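Local coordinates for protein NEQ263 (PDB 5BN3) that probably binds ATP as the B-type subunit of an archaeal ATP synthase core complex, pairing with the alpha-chain subunit in a six-chain assembly, at residues 63-68 with 210-215; 127-132 with 296-301. All coordinates share one frame; numbering follows the deposited sequence.

Contact 1 of 2, residues 63-68 with 210-215; sequences IAVSED and AEYLAF
Val65 lies over one face of the Tyr212 ring, where the chain leaving strand 62-64 passes the last turns of helix 196-215. The helix belongs to the P-loop NTPase-type nucleotide-binding domain and packs on its parallel strands. Tyr212 has CG anti to its backbone N (chi1 172°), and its ring meets the passing chain. The tight part is a CH-pi contact: Val65 CB sits 4.0 Å from the ring centroid, 20° off the ring normal. Val65 CG2 lies over the same face, 3.6 Å from Tyr212 CD1. At Tyr212 CE2, across the ring from CD1, Ser66 CA comes within 3.6 Å, approaching obliquely. Ser66 N is buried here and has no polar partner in the model. Thr208, one helical turn before Tyr212, also touches Val65.

The contact loosens toward Glu67. No hydrogen bond joins the two segments. Glu67 is partly exposed, and its carboxylate turns to a salt bridge with Arg219. Tyr212 OH bonds a dioxane molecule, probably from the crystallisation liquor. Beyond the helix contact the loop holds its own shape by an ST turn, in which Asp68 N donates to Ser66 OG at 3.2 Å. The last touch along the chain is Glu67 CG on Leu213 CD2, at 3.9 Å.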
ATOM      1  N   ILE B  63      25.144   6.182 -34.825  1.00 42.93           N
ATOM      2  CA  ILE B  63      25.257   5.068 -35.758  1.00 47.37           C
ATOM      3  C   ILE B  63      25.288   5.569 -37.197  1.00 48.73           C
ATOM      4  O   ILE B  63      24.708   6.609 -37.517  1.00 44.64           O
ATOM      5  CB  ILE B  63      24.108   4.046 -35.597  1.00 51.59           C
ATOM      6  CG1 ILE B  63      22.749   4.723 -35.794  1.00 46.58           C
ATOM      7  CG2 ILE B  63      24.179   3.368 -34.238  1.00 45.73           C
ATOM      8  CD1 ILE B  63      21.611   3.745 -36.046  1.00 48.72           C
ATOM      9  N   ALA B  64      25.974   4.830 -38.061  1.00 47.32           N
ATOM     10  CA  ALA B  64      25.951   5.120 -39.487  1.00 51.37           C
ATOM     11  C   ALA B  64      24.610   4.663 -40.041  1.00 48.06           C
ATOM     12  O   ALA B  64      24.226   3.510 -39.856  1.00 60.71           O
ATOM     13  CB  ALA B  64      27.086   4.398 -40.188  1.00 55.94           C
ATOM     14  N   VAL B  65      23.893   5.563 -40.708  1.00 53.50           N
ATOM     15  CA  VAL B  65      22.600   5.211 -41.289  1.00 59.21           C
ATOM     16  C   VAL B  65      22.704   4.945 -42.789  1.00 53.05           C
ATOM     17  O   VAL B  65      23.327   5.711 -43.528  1.00 55.02           O
ATOM     18  CB  VAL B  65      21.523   6.286 -41.013  1.00 52.10           C
ATOM     19  CG1 VAL B  65      21.177   6.322 -39.533  1.00 42.91           C
ATOM     20  CG2 VAL B  65      21.989   7.654 -41.483  1.00 57.48           C
ATOM     21  N   SER B  66      22.095   3.845 -43.221  1.00 42.79           N
ATOM     22  CA  SER B  66      22.058   3.456 -44.627  1.00 51.00           C
ATOM     23  C   SER B  66      21.078   2.308 -44.787  1.00 55.81           C
ATOM     24  O   SER B  66      20.526   1.815 -43.801  1.00 47.18           O
ATOM     25  CB  SER B  66      23.443   3.028 -45.117  1.00 58.01           C
ATOM     26  OG  SER B  66      23.870   1.836 -44.481  1.00 61.09           O
ATOM     27  N   GLU B  67      20.865   1.874 -46.024  1.00 51.64           N
ATOM     28  CA  GLU B  67      19.983   0.745 -46.283  1.00 56.02           C
ATOM     29  C   GLU B  67      20.725  -0.578 -46.132  1.00 53.07           C
ATOM     30  O   GLU B  67      20.174  -1.640 -46.416  1.00 54.87           O
ATOM     31  CB  GLU B  67      19.360   0.849 -47.678  1.00 55.70           C
ATOM     32  CG  GLU B  67      18.498   2.083 -47.884  1.00 63.53           C
ATOM     33  CD  GLU B  67      17.491   1.906 -49.004  1.00 85.67           C
ATOM     34  OE1 GLU B  67      17.299   0.756 -49.455  1.00 85.81           O
ATOM     35  OE2 GLU B  67      16.884   2.912 -49.428  1.00 85.88           O
ATOM     36  N   ASP B  68      21.975  -0.505 -45.679  1.00 48.85           N
ATOM     37  CA  ASP B  68      22.795  -1.694 -45.466  1.00 54.73           C
ATOM     38  C   ASP B  68      22.244  -2.593 -44.358  1.00 56.91           C
ATOM     39  O   ASP B  68      22.448  -3.807 -44.378  1.00 47.70           O
ATOM     40  CB  ASP B  68      24.242  -1.300 -45.147  1.00 63.50           C
ATOM     41  CG  ASP B  68      24.964  -0.690 -46.337  1.00 78.90           C
ATOM     42  OD1 ASP B  68      24.473  -0.835 -47.476  1.00 79.15           O
ATOM     43  OD2 ASP B  68      26.034  -0.078 -46.131  1.00 78.84           O
ATOM     44  N   ALA B 210      14.714   3.708 -38.674  1.00 35.45           N
ATOM     45  CA  ALA B 210      13.355   3.847 -39.186  1.00 36.88           C
ATOM     46  C   ALA B 210      13.080   5.254 -39.708  1.00 36.04           C
ATOM     47  O   ALA B 210      12.459   5.423 -40.758  1.00 33.82           O
ATOM     48  CB  ALA B 210      12.352   3.477 -38.114  1.00 32.97           C
ATOM     49  N   GLU B 211      13.534   6.260 -38.966  1.00 34.21           N
ATOM     50  CA  GLU B 211      13.353   7.655 -39.364  1.00 38.11           C
ATOM     51  C   GLU B 211      14.146   7.978 -40.624  1.00 44.54           C
ATOM     52  O   GLU B 211      13.708   8.776 -41.453  1.00 39.90           O
ATOM     53  CB  GLU B 211      13.771   8.598 -38.235  1.00 40.93           C
ATOM     54  CG  GLU B 211      12.808   8.644 -37.060  1.00 41.70           C
ATOM     55  CD  GLU B 211      13.348   9.467 -35.909  1.00 58.34           C
ATOM     56  OE1 GLU B 211      14.582   9.663 -35.843  1.00 52.97           O
ATOM     57  OE2 GLU B 211      12.541   9.922 -35.071  1.00 45.84           O
ATOM     58  N   TYR B 212      15.320   7.369 -40.757  1.00 42.89           N
ATOM     59  CA  TYR B 212      16.138   7.544 -41.951  1.00 43.60           C
ATOM     60  C   TYR B 212      15.436   6.947 -43.163  1.00 41.20           C
ATOM     61  O   TYR B 212      15.301   7.597 -44.197  1.00 41.81           O
ATOM     62  CB  TYR B 212      17.513   6.893 -41.762  1.00 46.72           C
ATOM     63  CG  TYR B 212      18.349   6.865 -43.022  1.00 51.82           C
ATOM     64  CD1 TYR B 212      19.021   8.000 -43.457  1.00 51.96           C
ATOM     65  CD2 TYR B 212      18.468   5.705 -43.775  1.00 47.24           C
ATOM     66  CE1 TYR B 212      19.784   7.980 -44.607  1.00 58.04           C
ATOM     67  CE2 TYR B 212      19.228   5.677 -44.929  1.00 52.98           C
ATOM     68  CZ  TYR B 212      19.884   6.816 -45.338  1.00 60.30           C
ATOM     69  OH  TYR B 212      20.642   6.793 -46.484  1.00 71.50           O
ATOM     70  N   LEU B 213      14.986   5.704 -43.029  1.00 33.02           N
ATOM     71  CA  LEU B 213      14.320   5.007 -44.124  1.00 36.61           C
ATOM     72  C   LEU B 213      13.007   5.676 -44.536  1.00 40.53           C
ATOM     73  O   LEU B 213      12.718   5.820 -45.725  1.00 43.19           O
ATOM     74  CB  LEU B 213      14.071   3.542 -43.747  1.00 38.53           C
ATOM     75  CG  LEU B 213      15.304   2.647 -43.591  1.00 48.42           C
ATOM     76  CD1 LEU B 213      14.912   1.225 -43.214  1.00 47.51           C
ATOM     77  CD2 LEU B 213      16.108   2.647 -44.873  1.00 49.56           C
ATOM     78  N   ALA B 214      12.219   6.097 -43.550  1.00 34.82           N
ATOM     79  CA  ALA B 214      10.893   6.646 -43.819  1.00 42.00           C
ATOM     80  C   ALA B 214      10.919   8.092 -44.301  1.00 46.00           C
ATOM     81  O   ALA B 214      10.183   8.462 -45.218  1.00 39.29           O
ATOM     82  CB  ALA B 214      10.013   6.524 -42.585  1.00 37.49           C
ATOM     83  N   PHE B 215      11.759   8.911 -43.677  1.00 39.76           N
ATOM     84  CA  PHE B 215      11.705  10.355 -43.896  1.00 44.65           C
ATOM     85  C   PHE B 215      12.849  10.907 -44.747  1.00 50.94           C
ATOM     86  O   PHE B 215      12.815  12.070 -45.146  1.00 48.81           O
ATOM     87  CB  PHE B 215      11.609  11.085 -42.552  1.00 45.09           C
ATOM     88  CG  PHE B 215      10.444  10.637 -41.711  1.00 44.13           C
ATOM     89  CD1 PHE B 215       9.218  10.363 -42.300  1.00 44.05           C
ATOM     90  CD2 PHE B 215      10.580  10.465 -40.343  1.00 39.29           C
ATOM     91  CE1 PHE B 215       8.142   9.940 -41.538  1.00 41.66           C
ATOM     92  CE2 PHE B 215       9.508  10.041 -39.573  1.00 41.55           C
ATOM     93  CZ  PHE B 215       8.288   9.779 -40.172  1.00 39.99           C
TER

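Contact 2 of 2, residues 127-132 with 296-301; sequences GQKIAI and GYITEG
Glu300 meets Lys129 and Gln128 where strands 131-134 and 301-304, parallel neighbours in the central sheet of the nucleotide-binding domain, begin. Glu300 is the centre of an inverse gamma turn. Its N donates to Lys129 O at 2.8 Å. Its side chain puts CG anti to the carbonyl carbon (chi1 -71°) and runs on extended, with the carboxylate beside Lys129. OE1 takes a weak but nearly straight bond from Lys129 N (171°), and one from a water that also donates to Gly127 O. OE2 forms a salt bridge with Lys129 NZ at 3.1 Å, weak as a hydrogen bond.

Lys129 starts with CG between its backbone N and carbonyl carbon (chi1 49°). The chain then runs straight until chi4 bends NZ aside. It crosses the Glu300 side chain at about a right angle, and CE passes 3.3 Å from Ile298 O. Gln128 is extended and sends NE2 to Glu300 O at 2.9 Å, with that oxygen close to its amide plane. NE2 also bonds Ser325, and OE1 bonds Leu125 N, so both ends of the amide are held. Further on, Ile130 CG1 lies 3.6 Å from Gly301 O, which accepts a weak bond from Ala131 N.

Glu300 OE2 also bonds Asn255 of the neighbouring alpha chain. Arg326, seen to bind ADP in a structure of this protein, donates to Gly296 O. Lys129 NZ pairs with the carboxylates of both Glu300 and Glu264, which would favour its charged form; the bonds tie the strand starts to the subunit interface.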
ATOM      1  N   GLY B 127       1.070   4.865 -40.179  1.00 30.76           N
ATOM      2  CA  GLY B 127       1.676   5.943 -39.421  1.00 33.37           C
ATOM      3  C   GLY B 127       1.213   5.961 -37.978  1.00 40.80           C
ATOM      4  O   GLY B 127       1.690   6.756 -37.172  1.00 32.05           O
ATOM      5  N   GLN B 128       0.281   5.078 -37.642  1.00 32.61           N
ATOM      6  CA  GLN B 128      -0.240   5.022 -36.279  1.00 36.45           C
ATOM      7  C   GLN B 128       0.724   4.292 -35.346  1.00 32.03           C
ATOM      8  O   GLN B 128       1.489   3.421 -35.775  1.00 32.48           O
ATOM      9  CB  GLN B 128      -1.613   4.336 -36.265  1.00 37.12           C
ATOM     10  CG  GLN B 128      -2.383   4.445 -34.952  1.00 32.31           C
ATOM     11  CD  GLN B 128      -3.795   3.889 -35.056  1.00 40.84           C
ATOM     12  OE1 GLN B 128      -4.198   3.379 -36.103  1.00 37.86           O
ATOM     13  NE2 GLN B 128      -4.553   3.989 -33.971  1.00 32.87           N
ATOM     14  N   LYS B 129       0.705   4.676 -34.074  1.00 33.96           N
ATOM     15  CA  LYS B 129       1.391   3.912 -33.045  1.00 32.31           C
ATOM     16  C   LYS B 129       0.332   3.255 -32.164  1.00 30.03           C
ATOM     17  O   LYS B 129      -0.526   3.933 -31.591  1.00 31.03           O
ATOM     18  CB  LYS B 129       2.328   4.805 -32.219  1.00 38.84           C
ATOM     19  CG  LYS B 129       1.687   6.085 -31.703  1.00 39.50           C
ATOM     20  CD  LYS B 129       2.648   6.874 -30.835  1.00 45.72           C
ATOM     21  CE  LYS B 129       1.961   8.074 -30.214  1.00 32.84           C
ATOM     22  NZ  LYS B 129       1.599   9.115 -31.209  1.00 47.83           N
ATOM     23  N   ILE B 130       0.373   1.932 -32.082  1.00 32.64           N
ATOM     24  CA  ILE B 130      -0.610   1.200 -31.296  1.00 39.10           C
ATOM     25  C   ILE B 130       0.023  -0.014 -30.623  1.00 28.50           C
ATOM     26  O   ILE B 130       0.738  -0.787 -31.259  1.00 33.96           O
ATOM     27  CB  ILE B 130      -1.833   0.801 -32.157  1.00 41.87           C
ATOM     28  CG1 ILE B 130      -2.809  -0.058 -31.358  1.00 38.45           C
ATOM     29  CG2 ILE B 130      -1.391   0.067 -33.401  1.00 53.95           C
ATOM     30  CD1 ILE B 130      -4.237   0.053 -31.854  1.00 52.12           C
ATOM     31  N   ALA B 131      -0.225  -0.164 -29.326  1.00 26.89           N
ATOM     32  CA  ALA B 131       0.434  -1.202 -28.545  1.00 30.50           C
ATOM     33  C   ALA B 131      -0.376  -2.489 -28.466  1.00 36.57           C
ATOM     34  O   ALA B 131      -1.591  -2.485 -28.658  1.00 30.67           O
ATOM     35  CB  ALA B 131       0.736  -0.693 -27.152  1.00 34.62           C
ATOM     36  N   ILE B 132       0.308  -3.592 -28.186  1.00 28.61           N
ATOM     37  CA  ILE B 132      -0.360  -4.828 -27.803  1.00 27.72           C
ATOM     38  C   ILE B 132      -0.063  -5.079 -26.325  1.00 30.43           C
ATOM     39  O   ILE B 132       1.103  -5.170 -25.932  1.00 29.28           O
ATOM     40  CB  ILE B 132       0.124  -6.028 -28.647  1.00 25.79           C
ATOM     41  CG1 ILE B 132      -0.165  -5.797 -30.134  1.00 30.19           C
ATOM     42  CG2 ILE B 132      -0.545  -7.318 -28.183  1.00 34.70           C
ATOM     43  CD1 ILE B 132       0.429  -6.859 -31.039  1.00 38.55           C
ATOM     44  N   GLY B 296      -0.478   3.295 -22.310  1.00 30.18           N
ATOM     45  CA  GLY B 296      -1.837   3.609 -22.713  1.00 31.99           C
ATOM     46  C   GLY B 296      -2.041   5.100 -22.909  1.00 31.34           C
ATOM     47  O   GLY B 296      -2.739   5.518 -23.834  1.00 29.79           O
ATOM     48  N   TYR B 297      -1.423   5.904 -22.046  1.00 28.63           N
ATOM     49  CA  TYR B 297      -1.522   7.361 -22.139  1.00 26.31           C
ATOM     50  C   TYR B 297      -0.738   7.955 -23.310  1.00 27.85           C
ATOM     51  O   TYR B 297      -0.874   9.145 -23.610  1.00 30.26           O
ATOM     52  CB  TYR B 297      -1.044   8.016 -20.836  1.00 26.87           C
ATOM     53  CG  TYR B 297      -2.091   8.129 -19.750  1.00 27.12           C
ATOM     54  CD1 TYR B 297      -3.216   8.920 -19.923  1.00 34.27           C
ATOM     55  CD2 TYR B 297      -1.936   7.469 -18.540  1.00 28.04           C
ATOM     56  CE1 TYR B 297      -4.169   9.032 -18.929  1.00 30.36           C
ATOM     57  CE2 TYR B 297      -2.886   7.579 -17.537  1.00 27.31           C
ATOM     58  CZ  TYR B 297      -3.998   8.364 -17.741  1.00 33.69           C
ATOM     59  OH  TYR B 297      -4.952   8.487 -16.756  1.00 33.48           O
ATOM     60  N   ILE B 298       0.089   7.141 -23.961  1.00 30.80           N
ATOM     61  CA  ILE B 298       0.934   7.630 -25.053  1.00 31.35           C
ATOM     62  C   ILE B 298       0.550   7.084 -26.430  1.00 25.61           C
ATOM     63  O   ILE B 298       0.347   7.854 -27.369  1.00 32.47           O
ATOM     64  CB  ILE B 298       2.422   7.321 -24.799  1.00 33.23           C
ATOM     65  CG1 ILE B 298       2.875   7.971 -23.492  1.00 29.08           C
ATOM     66  CG2 ILE B 298       3.274   7.833 -25.952  1.00 30.32           C
ATOM     67  CD1 ILE B 298       4.132   7.356 -22.913  1.00 32.66           C
ATOM     68  N   THR B 299       0.471   5.763 -26.560  1.00 30.46           N
ATOM     69  CA  THR B 299       0.100   5.163 -27.843  1.00 32.47           C
ATOM     70  C   THR B 299      -1.309   5.573 -28.253  1.00 27.30           C
ATOM     71  O   THR B 299      -2.116   5.988 -27.418  1.00 31.31           O
ATOM     72  CB  THR B 299       0.237   3.618 -27.847  1.00 36.08           C
ATOM     73  OG1 THR B 299      -0.621   3.045 -26.852  1.00 34.93           O
ATOM     74  CG2 THR B 299       1.675   3.208 -27.580  1.00 30.37           C
ATOM     75  N   GLU B 300      -1.598   5.463 -29.545  1.00 29.82           N
ATOM     76  CA  GLU B 300      -2.902   5.858 -30.054  1.00 32.23           C
ATOM     77  C   GLU B 300      -3.845   4.663 -30.042  1.00 33.49           C
ATOM     78  O   GLU B 300      -4.457   4.315 -31.054  1.00 35.61           O
ATOM     79  CB  GLU B 300      -2.766   6.485 -31.445  1.00 31.71           C
ATOM     80  CG  GLU B 300      -2.112   7.865 -31.395  1.00 33.02           C
ATOM     81  CD  GLU B 300      -1.373   8.242 -32.665  1.00 51.78           C
ATOM     82  OE1 GLU B 300      -1.148   7.361 -33.525  1.00 44.38           O
ATOM     83  OE2 GLU B 300      -1.006   9.430 -32.797  1.00 45.74           O
ATOM     84  N   GLY B 301      -3.953   4.047 -28.870  1.00 34.80           N
ATOM     85  CA  GLY B 301      -4.784   2.875 -28.692  1.00 31.74           C
ATOM     86  C   GLY B 301      -3.977   1.645 -28.331  1.00 35.64           C
ATOM     87  O   GLY B 301      -2.746   1.696 -28.228  1.00 26.10           O
TER
HETATM   88  O   HOH W   1       1.179   8.304 -35.086  1.00 39.49           O

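Contact 2 is wholly buried, its centre about 9 Å from the centre of the chain. Contact 1 is partly buried, its centre about 19 Å from the centre of the chain. The contacts do not touch; their centres are about 23 Å apart. Both belong to the surroundings of the same central sheet. Contact 2 joins the starts of two of its strands. Contact 1 sets the chain after strand 62-64 against a helix that packs on strands 220-226 and 273-281; strand 273-281 also pairs with the strand of contact 2. Contact 1 is carried by carbon against an aromatic face. Contact 2 rests on polar and charged bonds, with ADP and the alpha chain nearby.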